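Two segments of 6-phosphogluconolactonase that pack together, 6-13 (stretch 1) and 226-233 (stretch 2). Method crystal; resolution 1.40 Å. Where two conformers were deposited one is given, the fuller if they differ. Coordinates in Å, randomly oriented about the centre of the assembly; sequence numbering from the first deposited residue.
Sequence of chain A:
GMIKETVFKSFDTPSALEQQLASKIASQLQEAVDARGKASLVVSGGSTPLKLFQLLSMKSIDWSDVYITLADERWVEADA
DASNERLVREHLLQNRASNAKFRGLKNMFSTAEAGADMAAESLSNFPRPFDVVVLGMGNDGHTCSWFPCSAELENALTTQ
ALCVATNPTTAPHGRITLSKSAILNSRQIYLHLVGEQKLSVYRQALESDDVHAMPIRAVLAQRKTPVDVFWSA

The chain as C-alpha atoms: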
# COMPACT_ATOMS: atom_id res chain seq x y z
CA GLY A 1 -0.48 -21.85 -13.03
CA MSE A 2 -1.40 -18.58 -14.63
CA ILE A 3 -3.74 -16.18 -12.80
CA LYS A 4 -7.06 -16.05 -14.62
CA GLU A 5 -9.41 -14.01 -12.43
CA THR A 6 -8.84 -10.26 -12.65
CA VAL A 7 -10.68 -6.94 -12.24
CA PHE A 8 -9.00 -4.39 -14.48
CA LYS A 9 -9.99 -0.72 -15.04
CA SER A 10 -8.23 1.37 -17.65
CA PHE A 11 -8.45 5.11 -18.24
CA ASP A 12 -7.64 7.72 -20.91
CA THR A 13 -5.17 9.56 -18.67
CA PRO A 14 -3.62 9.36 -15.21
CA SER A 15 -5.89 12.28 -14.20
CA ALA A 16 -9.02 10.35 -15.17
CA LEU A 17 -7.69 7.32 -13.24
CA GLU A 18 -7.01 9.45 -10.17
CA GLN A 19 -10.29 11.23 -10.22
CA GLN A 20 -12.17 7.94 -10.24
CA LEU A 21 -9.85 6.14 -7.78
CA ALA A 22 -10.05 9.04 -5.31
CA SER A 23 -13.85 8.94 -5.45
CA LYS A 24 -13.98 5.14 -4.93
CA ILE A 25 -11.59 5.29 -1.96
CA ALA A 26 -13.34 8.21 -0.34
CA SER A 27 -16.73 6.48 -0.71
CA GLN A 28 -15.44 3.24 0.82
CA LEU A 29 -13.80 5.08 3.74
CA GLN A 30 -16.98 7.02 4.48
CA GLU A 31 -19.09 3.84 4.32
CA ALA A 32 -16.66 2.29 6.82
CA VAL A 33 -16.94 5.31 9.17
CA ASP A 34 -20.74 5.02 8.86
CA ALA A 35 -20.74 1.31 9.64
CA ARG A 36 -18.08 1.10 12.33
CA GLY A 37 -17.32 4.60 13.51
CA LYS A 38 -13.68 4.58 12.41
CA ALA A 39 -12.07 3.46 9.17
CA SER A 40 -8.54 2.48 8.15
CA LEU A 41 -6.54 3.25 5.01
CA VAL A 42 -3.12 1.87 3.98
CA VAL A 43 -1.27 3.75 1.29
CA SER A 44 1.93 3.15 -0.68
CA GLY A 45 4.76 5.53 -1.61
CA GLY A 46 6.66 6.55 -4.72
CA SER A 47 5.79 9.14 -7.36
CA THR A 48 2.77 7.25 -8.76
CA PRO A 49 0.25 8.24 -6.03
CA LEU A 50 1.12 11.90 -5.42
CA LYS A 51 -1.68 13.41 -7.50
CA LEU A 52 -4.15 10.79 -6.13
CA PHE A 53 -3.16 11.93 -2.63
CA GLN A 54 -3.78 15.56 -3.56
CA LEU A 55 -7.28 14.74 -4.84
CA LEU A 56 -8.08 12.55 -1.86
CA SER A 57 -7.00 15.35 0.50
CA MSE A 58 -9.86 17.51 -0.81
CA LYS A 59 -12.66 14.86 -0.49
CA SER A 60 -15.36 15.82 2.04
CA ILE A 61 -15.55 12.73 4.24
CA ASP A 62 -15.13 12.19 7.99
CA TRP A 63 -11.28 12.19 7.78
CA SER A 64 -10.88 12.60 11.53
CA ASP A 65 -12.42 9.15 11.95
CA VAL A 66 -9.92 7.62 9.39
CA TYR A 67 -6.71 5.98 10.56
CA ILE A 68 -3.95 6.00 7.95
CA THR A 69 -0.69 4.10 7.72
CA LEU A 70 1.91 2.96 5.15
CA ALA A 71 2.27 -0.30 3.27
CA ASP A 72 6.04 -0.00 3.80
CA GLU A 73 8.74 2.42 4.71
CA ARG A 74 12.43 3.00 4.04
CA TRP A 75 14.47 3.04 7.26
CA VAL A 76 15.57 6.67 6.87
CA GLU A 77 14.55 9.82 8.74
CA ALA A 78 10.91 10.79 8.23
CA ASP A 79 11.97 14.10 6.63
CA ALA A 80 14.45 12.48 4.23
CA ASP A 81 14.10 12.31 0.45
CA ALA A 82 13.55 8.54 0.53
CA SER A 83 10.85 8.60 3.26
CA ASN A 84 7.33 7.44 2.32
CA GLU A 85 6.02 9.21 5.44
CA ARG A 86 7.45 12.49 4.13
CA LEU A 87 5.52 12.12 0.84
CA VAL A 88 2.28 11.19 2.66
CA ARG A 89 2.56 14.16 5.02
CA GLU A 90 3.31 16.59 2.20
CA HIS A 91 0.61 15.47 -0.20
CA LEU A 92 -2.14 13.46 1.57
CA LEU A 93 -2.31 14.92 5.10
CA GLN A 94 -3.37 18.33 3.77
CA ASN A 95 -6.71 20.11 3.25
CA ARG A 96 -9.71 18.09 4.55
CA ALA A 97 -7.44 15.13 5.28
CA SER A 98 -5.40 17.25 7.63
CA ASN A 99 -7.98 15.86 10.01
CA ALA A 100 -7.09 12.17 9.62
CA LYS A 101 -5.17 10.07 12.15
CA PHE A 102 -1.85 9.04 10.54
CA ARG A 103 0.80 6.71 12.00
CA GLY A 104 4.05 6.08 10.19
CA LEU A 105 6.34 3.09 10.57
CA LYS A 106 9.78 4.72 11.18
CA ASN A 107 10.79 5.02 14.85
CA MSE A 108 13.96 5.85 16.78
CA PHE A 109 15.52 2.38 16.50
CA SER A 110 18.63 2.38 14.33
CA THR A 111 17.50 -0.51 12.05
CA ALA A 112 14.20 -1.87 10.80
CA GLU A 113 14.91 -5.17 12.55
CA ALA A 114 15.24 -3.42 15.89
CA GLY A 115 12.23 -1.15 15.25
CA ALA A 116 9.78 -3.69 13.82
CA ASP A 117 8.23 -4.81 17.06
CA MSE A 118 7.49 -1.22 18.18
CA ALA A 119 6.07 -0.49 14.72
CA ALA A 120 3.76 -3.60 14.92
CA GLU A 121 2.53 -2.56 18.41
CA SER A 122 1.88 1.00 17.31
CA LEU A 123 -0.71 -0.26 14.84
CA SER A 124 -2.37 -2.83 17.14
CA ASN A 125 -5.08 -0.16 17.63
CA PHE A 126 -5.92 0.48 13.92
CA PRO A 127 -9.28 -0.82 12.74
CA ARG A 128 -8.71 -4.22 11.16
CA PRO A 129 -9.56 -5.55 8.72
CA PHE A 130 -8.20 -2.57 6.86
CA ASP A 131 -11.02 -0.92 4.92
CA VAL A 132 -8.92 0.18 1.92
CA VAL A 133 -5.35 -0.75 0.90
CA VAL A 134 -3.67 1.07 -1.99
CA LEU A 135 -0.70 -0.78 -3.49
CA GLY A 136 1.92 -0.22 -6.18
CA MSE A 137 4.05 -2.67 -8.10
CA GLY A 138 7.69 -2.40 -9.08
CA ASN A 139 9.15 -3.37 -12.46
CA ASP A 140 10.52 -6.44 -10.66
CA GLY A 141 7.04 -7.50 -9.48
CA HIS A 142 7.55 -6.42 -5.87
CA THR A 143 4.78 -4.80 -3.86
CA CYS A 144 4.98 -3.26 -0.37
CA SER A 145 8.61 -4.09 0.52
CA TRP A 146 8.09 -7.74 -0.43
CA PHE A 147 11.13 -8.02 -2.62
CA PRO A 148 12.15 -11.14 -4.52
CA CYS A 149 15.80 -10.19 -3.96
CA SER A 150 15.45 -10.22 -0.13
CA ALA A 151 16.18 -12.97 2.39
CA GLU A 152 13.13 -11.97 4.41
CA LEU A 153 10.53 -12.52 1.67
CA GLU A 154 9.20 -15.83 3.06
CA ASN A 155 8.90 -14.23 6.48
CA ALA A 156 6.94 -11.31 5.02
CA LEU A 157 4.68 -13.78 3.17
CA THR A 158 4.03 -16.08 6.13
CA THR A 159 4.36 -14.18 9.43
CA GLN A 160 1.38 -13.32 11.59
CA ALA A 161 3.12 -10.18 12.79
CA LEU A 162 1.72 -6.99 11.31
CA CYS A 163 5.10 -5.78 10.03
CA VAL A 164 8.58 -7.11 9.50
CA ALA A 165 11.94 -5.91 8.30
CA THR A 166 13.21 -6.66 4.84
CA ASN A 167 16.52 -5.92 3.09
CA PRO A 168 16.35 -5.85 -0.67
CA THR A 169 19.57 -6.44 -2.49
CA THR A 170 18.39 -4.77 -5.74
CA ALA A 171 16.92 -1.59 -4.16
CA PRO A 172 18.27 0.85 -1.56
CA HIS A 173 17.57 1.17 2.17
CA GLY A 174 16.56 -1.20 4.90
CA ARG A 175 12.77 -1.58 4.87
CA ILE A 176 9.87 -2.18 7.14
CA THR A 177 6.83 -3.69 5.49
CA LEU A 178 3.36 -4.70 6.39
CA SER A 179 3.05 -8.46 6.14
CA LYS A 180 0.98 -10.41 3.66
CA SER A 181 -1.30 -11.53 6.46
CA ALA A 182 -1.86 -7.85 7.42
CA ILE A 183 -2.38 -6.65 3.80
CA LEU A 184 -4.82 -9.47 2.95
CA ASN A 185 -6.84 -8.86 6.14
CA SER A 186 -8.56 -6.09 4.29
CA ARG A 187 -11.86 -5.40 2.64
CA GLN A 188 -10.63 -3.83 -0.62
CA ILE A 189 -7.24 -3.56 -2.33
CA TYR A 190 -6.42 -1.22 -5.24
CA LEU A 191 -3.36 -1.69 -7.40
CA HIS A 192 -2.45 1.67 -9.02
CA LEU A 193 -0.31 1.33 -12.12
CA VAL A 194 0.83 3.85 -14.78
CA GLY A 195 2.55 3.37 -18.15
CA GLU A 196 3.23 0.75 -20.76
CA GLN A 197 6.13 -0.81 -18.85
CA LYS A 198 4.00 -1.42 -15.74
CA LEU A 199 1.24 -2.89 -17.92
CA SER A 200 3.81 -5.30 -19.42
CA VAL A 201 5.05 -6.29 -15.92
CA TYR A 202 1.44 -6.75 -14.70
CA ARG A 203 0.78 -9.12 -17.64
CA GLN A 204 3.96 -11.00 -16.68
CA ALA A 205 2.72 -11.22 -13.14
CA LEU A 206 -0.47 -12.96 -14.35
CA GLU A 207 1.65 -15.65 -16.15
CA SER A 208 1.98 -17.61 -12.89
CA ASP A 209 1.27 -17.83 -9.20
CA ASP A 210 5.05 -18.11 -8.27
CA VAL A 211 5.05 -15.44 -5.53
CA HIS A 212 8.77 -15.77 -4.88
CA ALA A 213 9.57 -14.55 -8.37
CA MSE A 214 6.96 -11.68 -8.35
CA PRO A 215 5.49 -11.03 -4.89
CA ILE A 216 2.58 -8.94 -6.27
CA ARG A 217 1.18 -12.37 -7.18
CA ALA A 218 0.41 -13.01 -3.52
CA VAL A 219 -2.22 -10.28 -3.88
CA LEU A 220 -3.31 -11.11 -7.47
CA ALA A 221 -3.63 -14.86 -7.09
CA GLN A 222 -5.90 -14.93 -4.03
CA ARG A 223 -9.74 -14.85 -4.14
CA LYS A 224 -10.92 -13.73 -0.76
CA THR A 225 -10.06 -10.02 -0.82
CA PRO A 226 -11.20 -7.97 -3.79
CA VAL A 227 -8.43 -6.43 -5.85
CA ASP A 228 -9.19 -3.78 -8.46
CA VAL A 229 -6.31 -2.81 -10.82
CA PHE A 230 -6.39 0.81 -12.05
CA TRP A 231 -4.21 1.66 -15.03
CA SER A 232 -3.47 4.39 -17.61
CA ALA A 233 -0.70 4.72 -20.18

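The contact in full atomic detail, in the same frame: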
# COMPACT_ATOMS: atom_id res chain seq x y z
N THR A 6 -9.34 -11.61 -12.75
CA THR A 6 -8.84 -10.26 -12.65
C THR A 6 -10.02 -9.28 -12.65
O THR A 6 -11.11 -9.59 -13.23
CB THR A 6 -7.84 -9.84 -13.78
OG1 THR A 6 -8.55 -9.63 -15.01
CG2 THR A 6 -6.67 -10.83 -13.98
N VAL A 7 -9.81 -8.09 -12.08
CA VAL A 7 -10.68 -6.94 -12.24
C VAL A 7 -9.76 -5.79 -12.65
O VAL A 7 -8.91 -5.38 -11.85
CB VAL A 7 -11.46 -6.57 -10.99
CG1 VAL A 7 -12.25 -5.25 -11.17
CG2 VAL A 7 -12.42 -7.72 -10.58
N PHE A 8 -9.94 -5.28 -13.86
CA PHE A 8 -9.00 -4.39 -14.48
C PHE A 8 -9.76 -3.19 -15.04
O PHE A 8 -10.73 -3.34 -15.82
CB PHE A 8 -8.25 -5.13 -15.57
CG PHE A 8 -7.25 -4.25 -16.29
CD1 PHE A 8 -5.97 -4.04 -15.79
CD2 PHE A 8 -7.64 -3.60 -17.46
CE1 PHE A 8 -5.06 -3.19 -16.47
CE2 PHE A 8 -6.74 -2.74 -18.12
CZ PHE A 8 -5.46 -2.57 -17.62
N LYS A 9 -9.38 -1.99 -14.62
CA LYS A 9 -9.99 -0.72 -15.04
C LYS A 9 -8.94 0.16 -15.68
O LYS A 9 -7.94 0.51 -15.04
CB LYS A 9 -10.64 -0.06 -13.85
CG LYS A 9 -11.73 -0.91 -13.22
CD LYS A 9 -12.52 -0.11 -12.21
CE LYS A 9 -13.59 -0.95 -11.51
NZ LYS A 9 -14.52 -0.00 -10.76
N SER A 10 -9.13 0.47 -16.95
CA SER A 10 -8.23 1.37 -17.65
C SER A 10 -8.90 2.71 -17.91
O SER A 10 -10.15 2.83 -17.91
CB SER A 10 -7.78 0.77 -18.98
OG SER A 10 -8.87 0.62 -19.91
N PHE A 11 -8.03 3.72 -18.11
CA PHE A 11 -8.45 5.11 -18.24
C PHE A 11 -7.62 5.81 -19.32
O PHE A 11 -6.52 5.39 -19.64
CB PHE A 11 -8.27 5.85 -16.92
CG PHE A 11 -9.08 5.27 -15.83
CD1 PHE A 11 -8.60 4.21 -15.08
CD2 PHE A 11 -10.38 5.75 -15.57
CE1 PHE A 11 -9.40 3.63 -14.11
CE2 PHE A 11 -11.18 5.18 -14.59
CZ PHE A 11 -10.68 4.14 -13.85
N ASP A 12 -8.25 6.84 -19.88
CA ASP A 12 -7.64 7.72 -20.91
C ASP A 12 -6.28 8.26 -20.45
O ASP A 12 -5.28 8.20 -21.20
CB ASP A 12 -8.56 8.91 -21.20
CG ASP A 12 -9.81 8.55 -21.98
OD1 ASP A 12 -9.96 7.42 -22.48
OD2 ASP A 12 -10.68 9.47 -22.09
N THR A 13 -6.27 8.79 -19.23
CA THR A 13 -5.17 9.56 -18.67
C THR A 13 -4.98 9.21 -17.21
O THR A 13 -5.94 8.74 -16.55
CB THR A 13 -5.43 11.07 -18.71
OG1 THR A 13 -6.54 11.43 -17.91
CG2 THR A 13 -5.62 11.54 -20.20
N PRO A 226 -11.10 -8.62 -2.49
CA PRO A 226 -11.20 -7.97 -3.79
C PRO A 226 -9.99 -7.12 -4.11
O PRO A 226 -9.54 -6.35 -3.24
CB PRO A 226 -12.42 -7.06 -3.65
CG PRO A 226 -13.22 -7.74 -2.56
CD PRO A 226 -12.24 -8.28 -1.64
N VAL A 227 -9.52 -7.22 -5.34
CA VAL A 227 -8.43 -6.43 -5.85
C VAL A 227 -8.88 -5.81 -7.16
O VAL A 227 -9.25 -6.50 -8.12
CB VAL A 227 -7.19 -7.31 -6.14
CG1 VAL A 227 -6.08 -6.44 -6.75
CG2 VAL A 227 -6.70 -7.96 -4.89
N ASP A 228 -8.84 -4.48 -7.23
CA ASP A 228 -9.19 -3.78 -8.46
C ASP A 228 -7.89 -3.11 -8.99
O ASP A 228 -7.24 -2.31 -8.26
CB ASP A 228 -10.21 -2.69 -8.25
CG ASP A 228 -11.61 -3.23 -7.91
OD1 ASP A 228 -11.78 -4.24 -7.22
OD2 ASP A 228 -12.57 -2.55 -8.34
N VAL A 229 -7.50 -3.41 -10.22
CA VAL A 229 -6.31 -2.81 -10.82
C VAL A 229 -6.70 -1.62 -11.67
O VAL A 229 -7.60 -1.70 -12.52
CB VAL A 229 -5.60 -3.84 -11.71
CG1 VAL A 229 -4.35 -3.22 -12.40
CG2 VAL A 229 -5.25 -5.13 -10.88
N PHE A 230 -6.15 -0.46 -11.34
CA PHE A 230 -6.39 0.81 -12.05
C PHE A 230 -5.17 1.17 -12.87
O PHE A 230 -4.04 1.24 -12.31
CB PHE A 230 -6.65 1.93 -11.06
CG PHE A 230 -8.06 2.02 -10.54
CD1 PHE A 230 -8.69 0.95 -9.86
CD2 PHE A 230 -8.80 3.17 -10.72
CE1 PHE A 230 -9.98 1.07 -9.43
CE2 PHE A 230 -10.10 3.27 -10.29
CZ PHE A 230 -10.71 2.26 -9.64
N TRP A 231 -5.35 1.40 -14.17
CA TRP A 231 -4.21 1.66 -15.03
C TRP A 231 -4.51 2.72 -16.07
O TRP A 231 -5.62 2.82 -16.56
CB TRP A 231 -3.76 0.36 -15.76
CG TRP A 231 -2.61 0.56 -16.75
CD1 TRP A 231 -1.27 0.55 -16.49
CD2 TRP A 231 -2.74 0.79 -18.15
NE1 TRP A 231 -0.56 0.81 -17.62
CE2 TRP A 231 -1.44 0.96 -18.66
CE3 TRP A 231 -3.84 0.91 -19.01
CZ2 TRP A 231 -1.19 1.19 -20.02
CZ3 TRP A 231 -3.60 1.16 -20.35
CH2 TRP A 231 -2.27 1.28 -20.84
N SER A 232 -3.49 3.51 -16.42
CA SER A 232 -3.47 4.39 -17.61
C SER A 232 -2.10 4.36 -18.21
O SER A 232 -1.11 4.18 -17.48
CB SER A 232 -3.81 5.82 -17.21
OG SER A 232 -3.92 6.62 -18.39
N ALA A 233 -2.00 4.56 -19.53
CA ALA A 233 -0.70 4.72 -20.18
C ALA A 233 -0.03 6.00 -19.70
O ALA A 233 -0.72 6.95 -19.28
CB ALA A 233 -0.86 4.75 -21.70
OXT ALA A 233 1.20 6.07 -19.76
O HOH W 1 -7.73 -7.89 -10.00
O HOH W 2 -13.16 -0.00 -8.48
O HOH W 3 -4.28 5.04 -21.31
O HOH W 4 -2.45 8.05 -20.88

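Water extends the ladder at both ends of this parallel strand pair, taking over where the direct backbone bonds between the strands stop. At one end, water 1 accepts from Val-7 N (2.9 Å) and donates to Val-227 O (2.8 Å), standing in the gap between an amide and a carbonyl too far apart to meet. At the other, water 3 donates to Phe-11 O (2.8 Å) and accepts from Ala-233 N (2.9 Å). The principle is general: where paired strands drift apart, a water can preserve the donor-acceptor alternation that direct bonds can no longer span.

Between these waters lies a parallel pairing of segments from near the two ends of the chain; no two residues that touch are closer than 219 in sequence. The strand axes approach to 4.7 Å and their directions differ by 22°. In a parallel pair, one residue bonds to the neighbours on both sides of its partner, and Lys-9 does so here: its N donates to Val-229 O at 2.8 Å, while its O accepts from Trp-231 N at 2.9 Å. Both flank Phe-230, the residue in register with Lys-9. Val-229 N donates to Val-7 O at 2.9 Å and is almost straight, at 175°. The angles then decline along the ladder, to 164° for the Lys-9 amide and 152° for that of Trp-231, until the bond from Phe-11 N to Trp-231 O (3.0 Å, 129°) is weak. Trp-231 O also receives a CA-H contact from Ser-10 CA at 3.2 Å, and Lys-9 O a similar one from Phe-230 CA at 3.4 Å.

Parallel register places paired side chains on the same face of the sheet. Phe-8, Val-229, Ser-10 and Trp-231 share one. There, with chi1 in the t well, the end of the Phe-8 side chain comes nearer the neighbouring strand, with Phe-8 CD1 3.8 Å from Val-229 CG1 and Phe-8 CE1 3.8 Å from Trp-231 CB. These are apolar contacts, resting on close fit and the exclusion of water. Ser-10 CB meets the edge of the indole at Trp-231 CE3, 3.9 Å away.

The other face carries Lys-9 and Phe-230, with Phe-11 alongside. The Phe-11 and Phe-230 rings lie near parallel, their planes at 20°, but are slid apart with centroids separated by 5.4 Å. They barely overlap, although Phe-11 CE1 comes within 3.5 Å of Phe-230 CD2. The aliphatic part of Lys-9 also lies against Phe-230, CD to CZ at 3.9 Å, before its amine reaches the neighbourhood of Asp-228. Lys-9 NZ and Asp-228 OD2 are 4.0 Å apart, beyond a salt bridge; water 2 joins them instead, accepting from Lys-9 NZ at 2.7 Å and donating to Asp-228 OD2 at 2.6 Å.

Near the end of the pairing, Ser-232 OG sits close to the turning backbone of stretch 1, 3.1 Å from Phe-11 O and 3.0 Å from Thr-13 C. Water 4 adds a further link, donating to Asp-12 O at 2.9 Å and to Ala-233 O at 2.6 Å.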